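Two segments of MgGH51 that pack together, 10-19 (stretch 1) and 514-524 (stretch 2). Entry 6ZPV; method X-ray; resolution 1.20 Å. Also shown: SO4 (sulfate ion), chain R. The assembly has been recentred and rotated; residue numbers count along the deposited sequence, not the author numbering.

Stretch 1 10-19: SHTVPSTLYG
Stretch 2 514-524: LFALNKGDQYL

Residues 10-13 run antiparallel to 521-523, about 500 positions later in the same chain, and the two stretches bury 612 Å² between them. Ser10 (chi1 p) opens the register, its N donating to Tyr523 O at 3.0 Å while its OG lies 3.4 Å from Tyr523 CD2, at the ring edge. His11 is extended (phi/psi -166/165, chi1 69°); its O accepts from Tyr523 N at 2.9 Å and 172°. Tyr523 (chi1 t) sets its CB over one face of the His11 ring, 3.7 Å from the centroid, and the two rings lie near parallel (15°) but slid apart, centroids 5.1 Å from each other. Thr12 faces Gln522 as a non-hydrogen-bonded pair, CA to CA 4.7 Å, both side chains on the face opposite His11 and Tyr523. Val13 N then donates to Asp521 O at 2.9 Å; Val13 (chi1 t) points toward stretch 2, CG1 3.7 Å from Lys519 CD. Pro14 to Leu17 form a type I turn. Lys519 (t, t, p, t) reaches it, NZ donating to Pro14 O at 3.0 Å; water 2 links Lys519 NZ (2.9 Å) with Ser15 O (2.9 Å) and Tyr18 N (3.0 Å). Ser15 turns away and binds sulfate. Tyr18 (chi1 m) packs its CB 3.7 Å from Ala516 CB on the helix, with Phe515 CB over its ring, 4.2 Å from the centroid.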

# COMPACT_ATOMS: atom_id res chain seq x y z
N SER A 10 -30.69 1.82 13.84
CA SER A 10 -30.38 3.01 14.63
C SER A 10 -29.63 4.06 13.79
O SER A 10 -29.70 5.23 14.18
CB SER A 10 -29.64 2.68 15.85
OG SER A 10 -28.43 1.98 15.56
N HIS A 11 -28.90 3.69 12.77
CA HIS A 11 -28.10 4.63 11.99
C HIS A 11 -27.64 3.98 10.70
O HIS A 11 -27.71 2.75 10.56
CB HIS A 11 -26.91 5.21 12.80
CG HIS A 11 -25.85 4.23 13.10
ND1 HIS A 11 -25.76 3.49 14.27
CD2 HIS A 11 -24.81 3.86 12.34
CE1 HIS A 11 -24.63 2.73 14.18
NE2 HIS A 11 -24.06 2.97 13.01
N THR A 12 -27.19 4.80 9.80
CA THR A 12 -26.60 4.37 8.53
C THR A 12 -25.15 4.04 8.73
O THR A 12 -24.39 4.79 9.39
CB THR A 12 -26.78 5.49 7.48
OG1 THR A 12 -28.17 5.67 7.15
CG2 THR A 12 -26.03 5.22 6.20
N VAL A 13 -24.72 2.94 8.13
CA VAL A 13 -23.30 2.53 8.15
C VAL A 13 -22.64 3.26 6.99
O VAL A 13 -23.07 3.12 5.86
CB VAL A 13 -23.15 1.02 7.98
CG1 VAL A 13 -21.69 0.64 8.05
CG2 VAL A 13 -23.94 0.25 9.01
N PRO A 14 -21.61 4.09 7.25
CA PRO A 14 -20.97 4.86 6.19
C PRO A 14 -20.43 3.96 5.07
O PRO A 14 -19.90 2.87 5.37
CB PRO A 14 -19.81 5.54 6.93
CG PRO A 14 -20.19 5.64 8.32
CD PRO A 14 -20.97 4.35 8.55
N SER A 15 -20.44 4.46 3.85
CA SER A 15 -19.83 3.72 2.72
C SER A 15 -18.33 3.55 2.94
O SER A 15 -17.79 2.57 2.37
CB SER A 15 -20.11 4.45 1.41
OG SER A 15 -19.34 5.62 1.25
N THR A 16 -17.71 4.41 3.70
CA THR A 16 -16.27 4.46 3.91
C THR A 16 -15.76 3.61 5.06
O THR A 16 -14.57 3.67 5.35
CB THR A 16 -15.87 5.93 4.10
OG1 THR A 16 -16.71 6.51 5.11
CG2 THR A 16 -15.96 6.72 2.82
N LEU A 17 -16.62 2.80 5.71
CA LEU A 17 -16.17 2.22 6.99
C LEU A 17 -14.89 1.42 6.84
O LEU A 17 -14.03 1.52 7.74
CB LEU A 17 -17.27 1.36 7.59
CG LEU A 17 -16.97 0.79 8.97
CD1 LEU A 17 -16.58 1.84 9.98
CD2 LEU A 17 -18.18 0.02 9.48
N TYR A 18 -14.73 0.59 5.83
CA TYR A 18 -13.57 -0.29 5.70
C TYR A 18 -12.69 0.11 4.53
O TYR A 18 -13.23 0.22 3.39
CB TYR A 18 -13.96 -1.77 5.60
CG TYR A 18 -14.82 -2.23 6.75
CD1 TYR A 18 -14.26 -2.43 8.01
CD2 TYR A 18 -16.17 -2.43 6.61
CE1 TYR A 18 -15.06 -2.81 9.10
CE2 TYR A 18 -16.96 -2.82 7.69
CZ TYR A 18 -16.42 -3.00 8.93
OH TYR A 18 -17.17 -3.40 10.01
N GLY A 19 -11.40 0.25 4.72
CA GLY A 19 -10.50 0.60 3.61
C GLY A 19 -9.08 0.25 3.91
O GLY A 19 -8.81 -0.51 4.86
N LEU A 514 -13.89 -10.33 5.23
CA LEU A 514 -15.19 -10.77 5.74
C LEU A 514 -15.99 -9.57 6.24
O LEU A 514 -17.21 -9.52 6.03
CB LEU A 514 -15.00 -11.81 6.85
CG LEU A 514 -14.63 -13.22 6.39
CD1 LEU A 514 -14.23 -14.05 7.56
CD2 LEU A 514 -15.72 -13.89 5.64
N PHE A 515 -15.34 -8.61 6.90
CA PHE A 515 -16.08 -7.46 7.40
C PHE A 515 -16.51 -6.55 6.27
O PHE A 515 -17.63 -6.04 6.27
CB PHE A 515 -15.28 -6.72 8.50
CG PHE A 515 -15.49 -7.30 9.89
CD1 PHE A 515 -15.16 -8.59 10.20
CD2 PHE A 515 -16.05 -6.51 10.88
CE1 PHE A 515 -15.45 -9.10 11.46
CE2 PHE A 515 -16.33 -7.02 12.12
CZ PHE A 515 -16.02 -8.32 12.42
N ALA A 516 -15.62 -6.27 5.33
CA ALA A 516 -15.87 -5.29 4.27
C ALA A 516 -16.81 -5.79 3.20
O ALA A 516 -17.60 -4.99 2.66
CB ALA A 516 -14.53 -4.89 3.62
N LEU A 517 -16.76 -7.07 2.85
CA LEU A 517 -17.64 -7.57 1.77
C LEU A 517 -19.04 -7.93 2.28
O LEU A 517 -19.94 -8.23 1.43
CB LEU A 517 -17.04 -8.84 1.18
CG LEU A 517 -15.83 -8.64 0.28
CD1 LEU A 517 -15.45 -9.96 -0.33
CD2 LEU A 517 -16.08 -7.63 -0.84
N ASN A 518 -19.27 -7.95 3.55
CA ASN A 518 -20.53 -8.39 4.17
C ASN A 518 -21.01 -7.26 5.13
O ASN A 518 -21.07 -7.45 6.34
CB ASN A 518 -20.34 -9.73 4.88
CG ASN A 518 -19.78 -10.78 3.96
OD1 ASN A 518 -20.48 -11.36 3.14
ND2 ASN A 518 -18.51 -11.03 4.09
N LYS A 519 -21.30 -6.13 4.57
CA LYS A 519 -21.56 -4.88 5.31
C LYS A 519 -22.77 -4.16 4.67
O LYS A 519 -22.73 -3.79 3.48
CB LYS A 519 -20.37 -3.92 5.28
CG LYS A 519 -20.57 -2.68 6.16
CD LYS A 519 -19.81 -1.48 5.66
CE LYS A 519 -20.47 -0.87 4.51
NZ LYS A 519 -19.68 0.20 3.97
N GLY A 520 -23.81 -4.06 5.41
CA GLY A 520 -24.96 -3.33 4.96
C GLY A 520 -24.81 -1.81 5.17
O GLY A 520 -23.83 -1.33 5.74
N ASP A 521 -25.82 -1.09 4.75
CA ASP A 521 -25.94 0.36 4.93
C ASP A 521 -26.80 0.73 6.13
O ASP A 521 -26.85 1.91 6.48
CB ASP A 521 -26.39 1.05 3.63
CG ASP A 521 -27.73 0.61 3.11
OD1 ASP A 521 -28.35 -0.26 3.75
OD2 ASP A 521 -28.20 1.19 2.11
N GLN A 522 -27.42 -0.25 6.78
CA GLN A 522 -28.20 -0.01 8.00
C GLN A 522 -27.55 -0.77 9.17
O GLN A 522 -27.23 -1.98 9.02
CB GLN A 522 -29.64 -0.53 7.85
CG GLN A 522 -30.38 -0.02 6.62
CD GLN A 522 -31.78 -0.57 6.55
OE1 GLN A 522 -32.03 -1.75 6.89
NE2 GLN A 522 -32.75 0.27 6.14
N TYR A 523 -27.39 -0.13 10.33
CA TYR A 523 -26.94 -0.81 11.55
C TYR A 523 -28.16 -1.26 12.34
O TYR A 523 -28.99 -0.41 12.68
CB TYR A 523 -26.03 0.06 12.43
CG TYR A 523 -25.57 -0.69 13.65
CD1 TYR A 523 -24.60 -1.67 13.55
CD2 TYR A 523 -26.17 -0.46 14.88
CE1 TYR A 523 -24.25 -2.45 14.65
CE2 TYR A 523 -25.80 -1.20 15.97
CZ TYR A 523 -24.87 -2.23 15.85
OH TYR A 523 -24.53 -3.02 16.93
N LEU A 524 -28.23 -2.54 12.64
CA LEU A 524 -29.35 -3.12 13.42
C LEU A 524 -28.88 -3.36 14.86
O LEU A 524 -28.06 -4.24 15.11
CB LEU A 524 -29.82 -4.44 12.80
CG LEU A 524 -30.44 -4.35 11.45
CD1 LEU A 524 -30.82 -5.72 10.96
CD2 LEU A 524 -31.73 -3.49 11.45
S SO4 R . -20.80 8.13 3.08
O1 SO4 R . -19.46 7.56 2.82
O2 SO4 R . -21.25 9.08 2.11
O3 SO4 R . -20.72 8.84 4.42
O4 SO4 R . -21.68 6.99 3.28
O HOH W 1 -22.59 1.47 3.53
O HOH W 2 -16.80 0.22 3.72